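Long-range contact in 3-hydroxyacyl-CoA dehydrogenase type-2 (Mycobacterium avium, PDB 3PPI), which probably catalyses the NAD-dependent oxidation of 3-hydroxyacyl-CoA substrates, as a member of the short-chain dehydrogenase/reductase family: residues L101-Y106 and A156-R161. Residues are numbered along the deposited sequence; the frame is centred on the assembly and turned at random.
Sequences LGRLRY and AAAEPR
Arg105 meets Glu159 end-on. Its NH1 and NH2 both donate to the backbone Glu159 O, each at 2.8 Å. Both bonds are bent to a similar degree, because one oxygen serves both nitrogens. That oxygen lies close to the guanidinium plane. One face of the same guanidinium takes the methyl of Ala158, with CB 3.9 Å from Arg105 NH1. The opposite face carries Arg161, whose guanidinium stacks almost parallel, planes 11° apart and centres 4.0 Å apart. Tyr106 OH sits at the edge of the Arg161 guanidinium. The two like charges are probably eased by the carbonyls nearby: Arg105 NH1 also bonds Arg166 O, while Arg161 NH2 and Tyr106 OH both bond Gln27 O. Ala158 CB also lies over the centre of the Arg103 guanidinium, wedged between two arginines. The Arg103 chain bends at chi2 (39°), and its NH2 bonds Ser154 O near the end of helix 130-156. Behind them, backbone bonds tie Arg105 to Ser32 and Ala168 on the neighbouring strands. The loop leads from helix 130-156 into strand 167-172, which lies parallel beside strand 103-109, so the contact closes a beta-alpha-beta crossover of the Rossmann-type fold of short-chain dehydrogenases.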
# COMPACT_ATOMS: atom_id res chain seq x y z
N LEU A 101 1.10 -2.84 -39.57
CA LEU A 101 -0.25 -3.33 -39.32
C LEU A 101 -1.21 -2.21 -38.90
O LEU A 101 -2.35 -2.48 -38.57
CB LEU A 101 -0.24 -4.41 -38.22
CG LEU A 101 0.36 -5.77 -38.60
CD1 LEU A 101 0.32 -6.71 -37.39
CD2 LEU A 101 -0.39 -6.38 -39.78
N GLY A 102 -0.73 -0.97 -38.91
CA GLY A 102 -1.49 0.18 -38.40
C GLY A 102 -0.50 1.08 -37.68
O GLY A 102 0.69 0.85 -37.78
N ARG A 103 -0.98 2.10 -36.97
CA ARG A 103 -0.07 2.91 -36.18
C ARG A 103 0.05 2.28 -34.79
O ARG A 103 -0.95 2.05 -34.11
CB ARG A 103 -0.52 4.39 -36.09
CG ARG A 103 0.53 5.34 -35.40
CD ARG A 103 1.97 4.94 -35.84
NE ARG A 103 3.07 5.86 -35.56
CZ ARG A 103 3.96 5.75 -34.56
NH1 ARG A 103 3.87 4.77 -33.65
NH2 ARG A 103 4.94 6.64 -34.46
N LEU A 104 1.27 1.96 -34.38
CA LEU A 104 1.50 1.37 -33.07
C LEU A 104 1.05 2.36 -32.01
O LEU A 104 1.59 3.47 -31.93
CB LEU A 104 2.99 1.05 -32.88
CG LEU A 104 3.40 0.48 -31.52
CD1 LEU A 104 2.63 -0.79 -31.18
CD2 LEU A 104 4.90 0.23 -31.52
N ARG A 105 0.07 1.96 -31.21
CA ARG A 105 -0.37 2.81 -30.12
C ARG A 105 -0.40 2.12 -28.75
O ARG A 105 -0.53 2.79 -27.74
CB ARG A 105 -1.74 3.41 -30.44
CG ARG A 105 -1.72 4.38 -31.62
CD ARG A 105 -3.09 5.09 -31.75
NE ARG A 105 -3.10 6.07 -32.83
CZ ARG A 105 -2.68 7.34 -32.75
NH1 ARG A 105 -2.21 7.85 -31.62
NH2 ARG A 105 -2.75 8.11 -33.83
N TYR A 106 -0.25 0.79 -28.73
CA TYR A 106 -0.47 -0.01 -27.53
C TYR A 106 0.51 -1.16 -27.39
O TYR A 106 0.92 -1.75 -28.37
CB TYR A 106 -1.87 -0.60 -27.59
CG TYR A 106 -2.96 0.42 -27.77
CD1 TYR A 106 -3.33 1.25 -26.73
CD2 TYR A 106 -3.60 0.58 -29.00
CE1 TYR A 106 -4.33 2.19 -26.88
CE2 TYR A 106 -4.60 1.53 -29.17
CZ TYR A 106 -4.95 2.33 -28.09
OH TYR A 106 -5.92 3.28 -28.21
N ALA A 156 5.11 7.83 -28.84
CA ALA A 156 5.27 9.27 -28.60
C ALA A 156 5.38 10.08 -29.90
O ALA A 156 5.04 11.26 -29.92
CB ALA A 156 6.49 9.53 -27.72
N ALA A 157 5.84 9.45 -30.98
CA ALA A 157 5.92 10.11 -32.30
C ALA A 157 4.60 10.10 -33.09
O ALA A 157 4.49 10.77 -34.12
CB ALA A 157 7.05 9.49 -33.15
N ALA A 158 3.58 9.39 -32.60
CA ALA A 158 2.28 9.33 -33.28
C ALA A 158 1.46 10.61 -33.03
O ALA A 158 1.76 11.37 -32.11
CB ALA A 158 1.49 8.13 -32.80
N GLU A 159 0.44 10.84 -33.85
CA GLU A 159 -0.45 11.98 -33.64
C GLU A 159 -1.44 11.61 -32.56
O GLU A 159 -1.97 10.51 -32.57
CB GLU A 159 -1.21 12.37 -34.93
CG GLU A 159 -0.37 13.14 -35.96
CD GLU A 159 0.17 14.47 -35.41
OE1 GLU A 159 -0.57 15.18 -34.68
OE2 GLU A 159 1.35 14.81 -35.71
N PRO A 160 -1.67 12.52 -31.61
CA PRO A 160 -2.68 12.26 -30.61
C PRO A 160 -4.10 12.26 -31.18
O PRO A 160 -4.37 12.92 -32.19
CB PRO A 160 -2.49 13.40 -29.60
CG PRO A 160 -1.87 14.49 -30.37
CD PRO A 160 -1.06 13.85 -31.44
N ARG A 161 -4.98 11.50 -30.55
CA ARG A 161 -6.41 11.59 -30.79
C ARG A 161 -6.94 12.94 -30.27
O ARG A 161 -6.24 13.67 -29.57
CB ARG A 161 -7.13 10.43 -30.11
CG ARG A 161 -7.34 9.20 -30.98
CD ARG A 161 -6.08 8.72 -31.65
NE ARG A 161 -6.36 7.54 -32.45
CZ ARG A 161 -6.47 6.30 -31.98
NH1 ARG A 161 -6.31 6.03 -30.69
NH2 ARG A 161 -6.74 5.31 -32.83